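Local coordinates for protein geranyltranstransferase (Enterococcus faecalis, PDB 3P8L) that probably catalyses the magnesium-dependent condensation of isopentenyl diphosphate with geranyl diphosphate to give farnesyl diphosphate and diphosphate, at residues R52-L57 with K184-L189; T61-A64 with E68-T71; A78-I83 with Q147-A152; G197-N202 with E206-L211. One frame throughout, in Å; residues are numbered along the deposited sequence. Where two conformers were deposited one is given.

Interaction 1 of 4, residues R52-L57 with K184-L189; sequences RLRPLL and KKTGAL
R54 reaches from helix 53-64 toward T186 and L189 on helix 175-200, bridging backbones whose closest CA atoms, those of R54 and L189, are 7.5 Å apart. L189 meets R54 by van der Waals contact, its methyl CD1 lying 4.1 Å from R54 CD and equally near R54 NE. The chain runs extended from CG to NE (chi2 151°, chi3 -169°), carrying the guanidinium past the leucine. Beyond it R54 NH2 comes only loosely to T186 CG2, at 4.4 Å. The polar link is indirect. Water 1 lies in the guanidinium plane, at its edge, and accepts from R54 NE at 2.8 Å; it then donates to T186 O at 2.7 Å. One water thus joins the arginine to a carbonyl within the wider pi-type turn at 184-187.

In the second shell, T186 OG1 is hydrogen-bonded to Q223 of helix 205-230, while L80 and H84 of helix 71-92 pack against R54. R52, the N-cap residue of helix 53-64, makes salt bridges to E81 and E22. K185, adjoining T186, forms a long, weak ion pair with D91, which opens an aspartate-rich DDxxxxD sequence. This convergence near the centre of the chain is characteristic of the all-helical isoprenoid synthase fold, and the lysine-threonine pair 185-186 is consistent with the one that faces the catalytic cavity in relatives.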
loop_
_atom_site.group_PDB
_atom_site.type_symbol
_atom_site.label_atom_id
_atom_site.label_comp_id
_atom_site.label_asym_id
_atom_site.label_seq_id
_atom_site.Cartn_x
_atom_site.Cartn_y
_atom_site.Cartn_z
ATOM N N ARG A 52 13.413 -15.078 -3.547
ATOM C CA ARG A 52 12.852 -14.229 -4.617
ATOM C C ARG A 52 11.874 -14.998 -5.491
ATOM O O ARG A 52 11.796 -14.787 -6.716
ATOM C CB ARG A 52 13.968 -13.594 -5.471
ATOM C CG ARG A 52 15.006 -12.816 -4.659
ATOM C CD ARG A 52 14.499 -11.427 -4.371
ATOM N NE ARG A 52 15.530 -10.597 -3.770
ATOM C CZ ARG A 52 15.413 -9.960 -2.611
ATOM N NH1 ARG A 52 14.280 -10.007 -1.900
ATOM N NH2 ARG A 52 16.433 -9.250 -2.175
ATOM N N LEU A 53 11.154 -15.910 -4.849
ATOM C CA LEU A 53 10.231 -16.816 -5.505
ATOM C C LEU A 53 9.176 -16.096 -6.322
ATOM O O LEU A 53 8.909 -16.481 -7.469
ATOM C CB LEU A 53 9.568 -17.749 -4.485
ATOM C CG LEU A 53 8.498 -18.711 -5.018
ATOM C CD1 LEU A 53 9.088 -19.629 -6.083
ATOM C CD2 LEU A 53 7.860 -19.524 -3.893
ATOM N N ARG A 54 8.607 -15.038 -5.759
ATOM C CA ARG A 54 7.517 -14.327 -6.424
ATOM C C ARG A 54 7.901 -13.586 -7.733
ATOM O O ARG A 54 7.252 -13.804 -8.768
ATOM C CB ARG A 54 6.734 -13.458 -5.429
ATOM C CG ARG A 54 5.947 -14.302 -4.410
ATOM C CD ARG A 54 5.753 -13.604 -3.039
ATOM N NE ARG A 54 5.229 -14.564 -2.074
ATOM C CZ ARG A 54 5.957 -15.462 -1.413
ATOM N NH1 ARG A 54 7.285 -15.506 -1.539
ATOM N NH2 ARG A 54 5.350 -16.310 -0.588
ATOM N N PRO A 55 8.935 -12.723 -7.693
ATOM C CA PRO A 55 9.437 -12.156 -8.951
ATOM C C PRO A 55 9.968 -13.223 -9.917
ATOM O O PRO A 55 9.808 -13.068 -11.130
ATOM C CB PRO A 55 10.576 -11.224 -8.496
ATOM C CG PRO A 55 10.951 -11.653 -7.134
ATOM C CD PRO A 55 9.660 -12.163 -6.530
ATOM N N LEU A 56 10.570 -14.289 -9.387
ATOM C CA LEU A 56 11.005 -15.413 -10.209
ATOM C C LEU A 56 9.837 -16.023 -10.977
ATOM O O LEU A 56 9.954 -16.251 -12.177
ATOM C CB LEU A 56 11.786 -16.481 -9.417
ATOM C CG LEU A 56 12.431 -17.599 -10.259
ATOM C CD1 LEU A 56 13.342 -16.973 -11.329
ATOM C CD2 LEU A 56 13.194 -18.643 -9.433
ATOM N N LEU A 57 8.697 -16.208 -10.312
ATOM C CA LEU A 57 7.476 -16.695 -10.984
ATOM C C LEU A 57 6.977 -15.781 -12.104
ATOM O O LEU A 57 6.669 -16.269 -13.197
ATOM C CB LEU A 57 6.365 -16.951 -9.968
ATOM C CG LEU A 57 6.515 -18.225 -9.135
ATOM C CD1 LEU A 57 5.534 -18.162 -7.970
ATOM C CD2 LEU A 57 6.291 -19.477 -9.986
ATOM N N LYS A 184 -5.252 -17.356 1.084
ATOM C CA LYS A 184 -5.229 -15.891 1.149
ATOM C C LYS A 184 -3.846 -15.378 1.547
ATOM O O LYS A 184 -3.331 -14.459 0.923
ATOM C CB LYS A 184 -6.326 -15.339 2.067
ATOM C CG LYS A 184 -7.743 -15.478 1.493
ATOM C CD LYS A 184 -8.802 -14.861 2.409
ATOM C CE LYS A 184 -9.124 -15.742 3.622
ATOM N NZ LYS A 184 -9.953 -16.928 3.260
ATOM N N LYS A 185 -3.233 -16.012 2.540
ATOM C CA LYS A 185 -1.953 -15.553 3.097
ATOM C C LYS A 185 -0.752 -15.782 2.154
ATOM O O LYS A 185 0.158 -14.956 2.089
ATOM C CB LYS A 185 -1.710 -16.250 4.434
ATOM C CG LYS A 185 -0.527 -15.755 5.256
ATOM C CD LYS A 185 -0.098 -16.837 6.242
ATOM C CE LYS A 185 0.665 -16.287 7.443
ATOM N NZ LYS A 185 2.077 -15.944 7.122
ATOM N N THR A 186 -0.760 -16.910 1.446
ATOM C CA THR A 186 0.347 -17.328 0.587
ATOM C C THR A 186 -0.093 -17.434 -0.879
ATOM O O THR A 186 0.589 -16.944 -1.772
ATOM C CB THR A 186 0.924 -18.687 1.059
ATOM O OG1 THR A 186 1.339 -18.584 2.426
ATOM C CG2 THR A 186 2.107 -19.150 0.195
ATOM N N GLY A 187 -1.245 -18.063 -1.106
ATOM C CA GLY A 187 -1.744 -18.330 -2.455
ATOM C C GLY A 187 -1.975 -17.088 -3.285
ATOM O O GLY A 187 -1.667 -17.074 -4.479
ATOM N N ALA A 188 -2.481 -16.036 -2.644
ATOM C CA ALA A 188 -2.944 -14.846 -3.352
ATOM C C ALA A 188 -1.850 -14.117 -4.134
ATOM O O ALA A 188 -2.088 -13.750 -5.283
ATOM C CB ALA A 188 -3.688 -13.888 -2.410
ATOM N N LEU A 189 -0.670 -13.928 -3.530
ATOM C CA LEU A 189 0.459 -13.262 -4.216
ATOM C C LEU A 189 1.099 -14.174 -5.275
ATOM O O LEU A 189 1.644 -13.688 -6.258
ATOM C CB LEU A 189 1.557 -12.808 -3.223
ATOM C CG LEU A 189 1.369 -11.683 -2.194
ATOM C CD1 LEU A 189 2.720 -11.347 -1.536
ATOM C CD2 LEU A 189 0.769 -10.424 -2.815
HETATM O O HOH W 1 2.731 -15.359 -1.109
#

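Interaction 2 of 4, residues T61-A64 with E68-T71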
loop_
_atom_site.group_PDB
_atom_site.type_symbol
_atom_site.label_atom_id
_atom_site.label_comp_id
_atom_site.label_asym_id
_atom_site.label_seq_id
_atom_site.Cartn_x
_atom_site.Cartn_y
_atom_site.Cartn_z
ATOM N N THR A 61 7.195 -17.009 -16.060
ATOM C CA THR A 61 5.924 -17.114 -16.780
ATOM C C THR A 61 6.039 -16.372 -18.116
ATOM O O THR A 61 5.607 -16.887 -19.143
ATOM C CB THR A 61 4.736 -16.630 -15.906
ATOM O OG1 THR A 61 4.652 -17.476 -14.753
ATOM C CG2 THR A 61 3.412 -16.694 -16.649
ATOM N N VAL A 62 6.660 -15.193 -18.091
ATOM C CA VAL A 62 6.947 -14.423 -19.305
ATOM C C VAL A 62 7.881 -15.229 -20.246
ATOM O O VAL A 62 7.678 -15.245 -21.472
ATOM C CB VAL A 62 7.539 -13.027 -18.955
ATOM C CG1 VAL A 62 7.969 -12.257 -20.208
ATOM C CG2 VAL A 62 6.524 -12.195 -18.165
ATOM N N ALA A 63 8.868 -15.914 -19.662
ATOM C CA ALA A 63 9.800 -16.771 -20.411
ATOM C C ALA A 63 9.089 -17.941 -21.090
ATOM O O ALA A 63 9.346 -18.224 -22.258
ATOM C CB ALA A 63 10.926 -17.278 -19.519
ATOM N N ALA A 64 8.199 -18.591 -20.347
ATOM C CA ALA A 64 7.350 -19.663 -20.867
ATOM C C ALA A 64 6.565 -19.295 -22.143
ATOM O O ALA A 64 6.375 -20.151 -23.001
ATOM C CB ALA A 64 6.411 -20.160 -19.789
ATOM N N GLU A 68 10.579 -11.637 -25.007
ATOM C CA GLU A 68 11.819 -11.066 -24.502
ATOM C C GLU A 68 11.512 -10.136 -23.324
ATOM O O GLU A 68 10.554 -9.364 -23.384
ATOM C CB GLU A 68 12.553 -10.308 -25.605
ATOM C CG GLU A 68 14.002 -9.991 -25.256
ATOM C CD GLU A 68 14.682 -9.115 -26.289
ATOM O OE1 GLU A 68 15.929 -9.039 -26.256
ATOM O OE2 GLU A 68 13.980 -8.502 -27.127
ATOM N N MET A 69 12.315 -10.238 -22.263
ATOM C CA MET A 69 12.164 -9.414 -21.066
ATOM C C MET A 69 12.322 -7.944 -21.379
ATOM O O MET A 69 13.233 -7.549 -22.096
ATOM C CB MET A 69 13.203 -9.785 -19.999
ATOM C CG MET A 69 12.998 -11.111 -19.357
ATOM S SD MET A 69 11.380 -11.377 -18.651
ATOM C CE MET A 69 11.463 -13.119 -18.729
ATOM N N GLU A 70 11.416 -7.142 -20.840
ATOM C CA GLU A 70 11.513 -5.690 -20.933
ATOM C C GLU A 70 11.456 -5.095 -19.535
ATOM O O GLU A 70 11.037 -5.773 -18.598
ATOM C CB GLU A 70 10.346 -5.125 -21.736
ATOM C CG GLU A 70 10.198 -5.649 -23.147
ATOM C CD GLU A 70 9.003 -5.036 -23.820
ATOM O OE1 GLU A 70 9.087 -3.848 -24.184
ATOM O OE2 GLU A 70 7.974 -5.730 -23.962
ATOM N N THR A 71 11.887 -3.837 -19.424
ATOM C CA THR A 71 11.813 -3.014 -18.212
ATOM C C THR A 71 10.569 -3.249 -17.332
ATOM O O THR A 71 10.702 -3.526 -16.125
ATOM C CB THR A 71 11.941 -1.511 -18.587
ATOM O OG1 THR A 71 13.109 -1.340 -19.395
ATOM C CG2 THR A 71 12.067 -0.629 -17.354
#
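The side chain of M69 folds back over V62 and A63, so that the loop leaving helix 53-64 packs on the last turn of that same helix. The main chains stay apart: the CA atoms of A63 and E68 are 7.3 Å from each other, and the gap is bridged chiefly by the thioether.

Two torsions of M69 account for this. CG stands beside the backbone N and anti to the carbonyl carbon (chi1 -70°), and a second bend follows at chi2 (-54°); together they bring the end of the side chain nearer to the helix than the direction of its first bond would suggest. The last torsion, close to extended, carries CE on past the valine to A63. M69 SD then lies 3.9 Å from V62 CG1, while M69 CE is 3.9 Å from V62 CB, so sulfur and methyl both rest on the valine. The two side chains lie at a slant to each other.

V62 presents CG1 because that branch is anti to its backbone N (chi1 175°), whereas CG2 is beside the N. M69 CE extends over the next residue as well, reaching A63 N at 3.9 Å and A63 CB at 4.3 Å. These are van der Waals distances; the side-chain pairs are apolar, and the methyl also lies against the amide nitrogen of A63.

Around the contact, F13 and H17 of helix 13-31 pack on M69, and F13 also meets A63. Y74 of helix 71-92 touches M69, while V62 packs on D73 of that helix and on L200 of helix 175-200.

Interaction 3 of 4, residues A78-I83 with Q147-A152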
loop_
_atom_site.group_PDB
_atom_site.type_symbol
_atom_site.label_atom_id
_atom_site.label_comp_id
_atom_site.label_asym_id
_atom_site.label_seq_id
_atom_site.Cartn_x
_atom_site.Cartn_y
_atom_site.Cartn_z
ATOM N N ALA A 78 9.513 -6.460 -9.313
ATOM C CA ALA A 78 10.043 -5.683 -8.201
ATOM C C ALA A 78 8.950 -5.190 -7.242
ATOM O O ALA A 78 9.112 -5.286 -6.013
ATOM C CB ALA A 78 10.888 -4.527 -8.747
ATOM N N SER A 79 7.846 -4.699 -7.810
ATOM C CA SER A 79 6.675 -4.272 -7.039
ATOM C C SER A 79 6.126 -5.419 -6.181
ATOM O O SER A 79 5.864 -5.243 -4.981
ATOM C CB SER A 79 5.581 -3.739 -7.969
ATOM O OG SER A 79 5.930 -2.469 -8.487
ATOM N N LEU A 80 5.983 -6.597 -6.785
ATOM C CA LEU A 80 5.534 -7.783 -6.045
ATOM C C LEU A 80 6.497 -8.189 -4.915
ATOM O O LEU A 80 6.065 -8.493 -3.779
ATOM C CB LEU A 80 5.307 -8.951 -7.013
ATOM C CG LEU A 80 4.861 -10.291 -6.443
ATOM C CD1 LEU A 80 3.544 -10.160 -5.704
ATOM C CD2 LEU A 80 4.773 -11.367 -7.554
ATOM N N GLU A 81 7.802 -8.174 -5.210
ATOM C CA GLU A 81 8.790 -8.506 -4.195
ATOM C C GLU A 81 8.846 -7.463 -3.050
ATOM O O GLU A 81 9.140 -7.829 -1.905
ATOM C CB GLU A 81 10.161 -8.768 -4.814
ATOM C CG GLU A 81 11.204 -9.330 -3.849
ATOM C CD GLU A 81 10.867 -10.720 -3.263
ATOM O OE1 GLU A 81 9.797 -11.335 -3.533
ATOM O OE2 GLU A 81 11.712 -11.202 -2.507
ATOM N N MET A 82 8.506 -6.208 -3.359
ATOM C CA MET A 82 8.341 -5.136 -2.366
ATOM C C MET A 82 7.193 -5.424 -1.393
ATOM O O MET A 82 7.351 -5.222 -0.173
ATOM C CB MET A 82 8.230 -3.738 -3.017
ATOM C CG MET A 82 9.559 -3.242 -3.733
ATOM S SD MET A 82 9.344 -1.728 -4.734
ATOM C CE MET A 82 9.109 -0.501 -3.445
ATOM N N ILE A 83 6.066 -5.913 -1.929
ATOM C CA ILE A 83 4.918 -6.329 -1.137
ATOM C C ILE A 83 5.336 -7.474 -0.217
ATOM O O ILE A 83 5.079 -7.434 0.995
ATOM C CB ILE A 83 3.706 -6.795 -2.013
ATOM C CG1 ILE A 83 3.100 -5.648 -2.815
ATOM C CG2 ILE A 83 2.650 -7.499 -1.157
ATOM C CD1 ILE A 83 2.289 -4.656 -2.018
ATOM N N GLN A 147 -5.068 -3.156 -9.747
ATOM C CA GLN A 147 -6.271 -3.810 -9.229
ATOM C C GLN A 147 -5.957 -5.187 -8.673
ATOM O O GLN A 147 -6.381 -5.546 -7.556
ATOM C CB GLN A 147 -7.343 -3.957 -10.336
ATOM C CG GLN A 147 -8.085 -2.672 -10.685
ATOM C CD GLN A 147 -8.919 -2.785 -11.970
ATOM O OE1 GLN A 147 -8.857 -3.786 -12.685
ATOM N NE2 GLN A 147 -9.703 -1.748 -12.256
ATOM N N GLN A 148 -5.207 -5.958 -9.447
ATOM C CA GLN A 148 -4.899 -7.335 -9.100
ATOM C C GLN A 148 -3.903 -7.415 -7.920
ATOM O O GLN A 148 -4.035 -8.274 -7.040
ATOM C CB GLN A 148 -4.377 -8.089 -10.326
ATOM C CG GLN A 148 -5.474 -8.431 -11.379
ATOM C CD GLN A 148 -6.544 -9.352 -10.842
ATOM O OE1 GLN A 148 -6.249 -10.414 -10.298
ATOM N NE2 GLN A 148 -7.805 -8.952 -10.994
ATOM N N LEU A 149 -2.930 -6.516 -7.895
ATOM C CA LEU A 149 -1.957 -6.513 -6.791
ATOM C C LEU A 149 -2.639 -6.177 -5.486
ATOM O O LEU A 149 -2.438 -6.885 -4.491
ATOM C CB LEU A 149 -0.783 -5.564 -7.063
ATOM C CG LEU A 149 0.382 -5.598 -6.057
ATOM C CD1 LEU A 149 1.092 -6.951 -6.041
ATOM C CD2 LEU A 149 1.357 -4.491 -6.399
ATOM N N ALA A 150 -3.485 -5.142 -5.507
ATOM C CA ALA A 150 -4.265 -4.751 -4.326
ATOM C C ALA A 150 -5.234 -5.828 -3.886
ATOM O O ALA A 150 -5.376 -6.049 -2.684
ATOM C CB ALA A 150 -4.987 -3.429 -4.555
ATOM N N LYS A 151 -5.894 -6.490 -4.851
ATOM C CA LYS A 151 -6.742 -7.642 -4.555
ATOM C C LYS A 151 -5.944 -8.743 -3.859
ATOM O O LYS A 151 -6.378 -9.265 -2.851
ATOM C CB LYS A 151 -7.421 -8.187 -5.828
ATOM C CG LYS A 151 -8.385 -9.347 -5.579
ATOM C CD LYS A 151 -9.251 -9.621 -6.813
ATOM C CE LYS A 151 -10.218 -10.773 -6.560
ATOM N NZ LYS A 151 -9.512 -11.989 -6.054
ATOM N N ALA A 152 -4.768 -9.079 -4.395
ATOM C CA ALA A 152 -3.960 -10.142 -3.830
ATOM C C ALA A 152 -3.338 -9.773 -2.466
ATOM O O ALA A 152 -3.298 -10.583 -1.550
ATOM C CB ALA A 152 -2.857 -10.571 -4.830
#
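Helices 71-92 and 139-153 approach most closely at L80 and L149, whose CA atoms are 7.6 Å apart, a separation bridged by side chains. The contact is helix-on-helix packing in the interior of the all-helical isoprenoid synthase fold.

L149 carries it: of the 136 Å² buried between the segments, this one residue contributes 77 Å². Its CG is anti to the backbone N (chi1 -173°), which extends the branched end across the gap to L80 and I83, residues one turn apart. Toward I83 the approach is tip to tip, with I83 CG1 4.0 Å from L149 CD1 and 4.1 Å from L149 CD2; the isoleucine branch therefore addresses both methyls of the leucine. I83 brings CG1 forward by holding it anti to its own carbonyl carbon (chi1 -67°). L80 meets L149 obliquely instead, its first bond directed neither at nor away from the opposite helix. All three residues are buried, and the pairing is wholly apolar.

F192 of helix 175-200 touches both L80 and L149, closing one flank, and L125 of helix 114-133 packs on I83. Other faces of helix 139-153 meet the second subunit: Q147 NE2 donates to the backbone O of S133 of the second subunit, and A150 packs on Q130 of that subunit. The same short helix thus takes part in both the subunit's interior and the dimer interface. The contact between the two leucines ends in a methyl pair, L80 CD1 to L149 CD1, at 4.1 Å.

Interaction 4 of 4, residues G197-N202 with E206-L211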
loop_
_atom_site.group_PDB
_atom_site.type_symbol
_atom_site.label_atom_id
_atom_site.label_comp_id
_atom_site.label_asym_id
_atom_site.label_seq_id
_atom_site.Cartn_x
_atom_site.Cartn_y
_atom_site.Cartn_z
ATOM N N GLY A 197 2.361 -12.452 -15.056
ATOM C CA GLY A 197 3.097 -13.094 -16.150
ATOM C C GLY A 197 2.256 -13.204 -17.422
ATOM O O GLY A 197 2.704 -12.806 -18.493
ATOM N N GLY A 198 1.024 -13.700 -17.286
ATOM C CA GLY A 198 0.064 -13.750 -18.405
ATOM C C GLY A 198 -0.281 -12.424 -19.064
ATOM O O GLY A 198 -0.367 -12.339 -20.290
ATOM N N VAL A 199 -0.472 -11.390 -18.247
ATOM C CA VAL A 199 -0.839 -10.063 -18.719
ATOM C C VAL A 199 0.342 -9.414 -19.437
ATOM O O VAL A 199 0.185 -8.798 -20.505
ATOM C CB VAL A 199 -1.338 -9.192 -17.535
ATOM C CG1 VAL A 199 -1.458 -7.730 -17.905
ATOM C CG2 VAL A 199 -2.660 -9.721 -17.021
ATOM N N LEU A 200 1.528 -9.577 -18.854
ATOM C CA LEU A 200 2.760 -9.087 -19.455
ATOM C C LEU A 200 3.034 -9.739 -20.809
ATOM O O LEU A 200 3.623 -9.109 -21.684
ATOM C CB LEU A 200 3.958 -9.282 -18.504
ATOM C CG LEU A 200 3.923 -8.452 -17.204
ATOM C CD1 LEU A 200 4.991 -8.922 -16.206
ATOM C CD2 LEU A 200 4.071 -6.982 -17.484
ATOM N N ALA A 201 2.601 -10.992 -20.968
ATOM C CA ALA A 201 2.831 -11.739 -22.197
ATOM C C ALA A 201 1.645 -11.676 -23.175
ATOM O O ALA A 201 1.620 -12.414 -24.170
ATOM C CB ALA A 201 3.177 -13.182 -21.868
ATOM N N ASN A 202 0.675 -10.808 -22.873
ATOM C CA ASN A 202 -0.529 -10.605 -23.694
ATOM C C ASN A 202 -1.393 -11.834 -23.958
ATOM O O ASN A 202 -1.942 -11.988 -25.048
ATOM C CB ASN A 202 -0.191 -9.903 -25.018
ATOM C CG ASN A 202 -0.844 -8.545 -25.131
ATOM O OD1 ASN A 202 -0.164 -7.519 -25.121
ATOM N ND2 ASN A 202 -2.174 -8.528 -25.226
ATOM N N GLU A 206 -8.624 -16.805 -21.100
ATOM C CA GLU A 206 -8.689 -18.250 -20.962
ATOM C C GLU A 206 -7.355 -18.790 -20.416
ATOM O O GLU A 206 -7.333 -19.633 -19.513
ATOM C CB GLU A 206 -9.019 -18.874 -22.329
ATOM C CG GLU A 206 -10.175 -19.878 -22.319
ATOM C CD GLU A 206 -9.731 -21.309 -22.035
ATOM O OE1 GLU A 206 -9.341 -21.598 -20.881
ATOM O OE2 GLU A 206 -9.787 -22.148 -22.967
ATOM N N VAL A 207 -6.255 -18.288 -20.972
ATOM C CA VAL A 207 -4.919 -18.706 -20.555
ATOM C C VAL A 207 -4.614 -18.183 -19.137
ATOM O O VAL A 207 -4.160 -18.946 -18.282
ATOM C CB VAL A 207 -3.841 -18.268 -21.578
ATOM C CG1 VAL A 207 -2.432 -18.623 -21.091
ATOM C CG2 VAL A 207 -4.103 -18.926 -22.932
ATOM N N ILE A 208 -4.918 -16.905 -18.894
ATOM C CA ILE A 208 -4.712 -16.264 -17.579
ATOM C C ILE A 208 -5.441 -17.054 -16.497
ATOM O O ILE A 208 -4.876 -17.313 -15.430
ATOM C CB ILE A 208 -5.078 -14.751 -17.621
ATOM C CG1 ILE A 208 -3.985 -13.988 -18.373
ATOM C CG2 ILE A 208 -5.293 -14.159 -16.218
ATOM C CD1 ILE A 208 -4.378 -12.588 -18.845
ATOM N N GLY A 209 -6.659 -17.502 -16.813
ATOM C CA GLY A 209 -7.417 -18.416 -15.946
ATOM C C GLY A 209 -6.744 -19.740 -15.637
ATOM O O GLY A 209 -6.826 -20.240 -14.507
ATOM N N LEU A 210 -6.090 -20.320 -16.642
ATOM C CA LEU A 210 -5.300 -21.540 -16.457
ATOM C C LEU A 210 -3.997 -21.295 -15.657
ATOM O O LEU A 210 -3.621 -22.099 -14.805
ATOM C CB LEU A 210 -4.977 -22.171 -17.815
ATOM C CG LEU A 210 -6.120 -22.890 -18.556
ATOM C CD1 LEU A 210 -5.608 -23.513 -19.857
ATOM C CD2 LEU A 210 -6.777 -23.962 -17.678
ATOM N N LEU A 211 -3.326 -20.179 -15.937
ATOM C CA LEU A 211 -2.130 -19.767 -15.181
ATOM C C LEU A 211 -2.445 -19.604 -13.691
ATOM O O LEU A 211 -1.656 -19.989 -12.836
ATOM C CB LEU A 211 -1.578 -18.464 -15.753
ATOM C CG LEU A 211 -0.924 -18.591 -17.121
ATOM C CD1 LEU A 211 -0.680 -17.215 -17.720
ATOM C CD2 LEU A 211 0.352 -19.396 -17.032
#
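A helical hairpin turns here: helix 175-200 ends in a Schellman motif just before helix 205-230 begins, and G198 at its close meets I208 and L211 of the second helix. N202, with a phi of 57°, is the C-prime residue. Its N bonds to V199 O at 3.1 Å, and Q203 N bonds to G198 O, which closes the helix before the short connection to helix 205-230.

The absence of a side chain at G198 permits a close approach, its CA lying 5.5 Å from that of I208. Side chains of the second helix therefore rest directly on backbone. L211 CD1 is 3.6 Å from G198 CA, and I208 CG1 is 4.1 Å from the same atom. I208 holds CG1 beside its backbone N (chi1 -74°) and extends onward (chi2 163°), which carries CD1 past the glycine to V199. There I208 CD1 touches V199 CG2 at 3.8 Å, the valine branch anti to its carbonyl carbon. The evidence is for purely van der Waals closure, with the polar work of ending the first helix done by its own backbone.

Several elements enclose the hairpin. F65, in the loop after helix 53-64, packs on A201, V207 and L211, and T61 of that helix also touches L211. I280 of helix 259-283 touches L210 and L211, while L144 and L145 of helix 139-153 lie against V199.

Overall arrangement
The centres of interactions 1 and 3 lie about 2 Å and 9 Å from the chain centre, and the two touch through a salt bridge and packing that includes A188 O to A152 CB at 3.3 Å. The centres of interactions 2 and 4 lie about 17 Å and 16 Å out, yet both are buried, as is interaction 3; T61 and V62 pack on G197 and L200 between them. Helix 53-64 serves interactions 1 and 2, and helix 175-200 serves 1 and 4. Central, partly buried interaction 1 combines a water bridge with loose methyl contacts, whereas 2, 3 and 4 are apolar. Interactions 2 and 4 close short chain reversals; 1 and 3 join helices far apart in sequence.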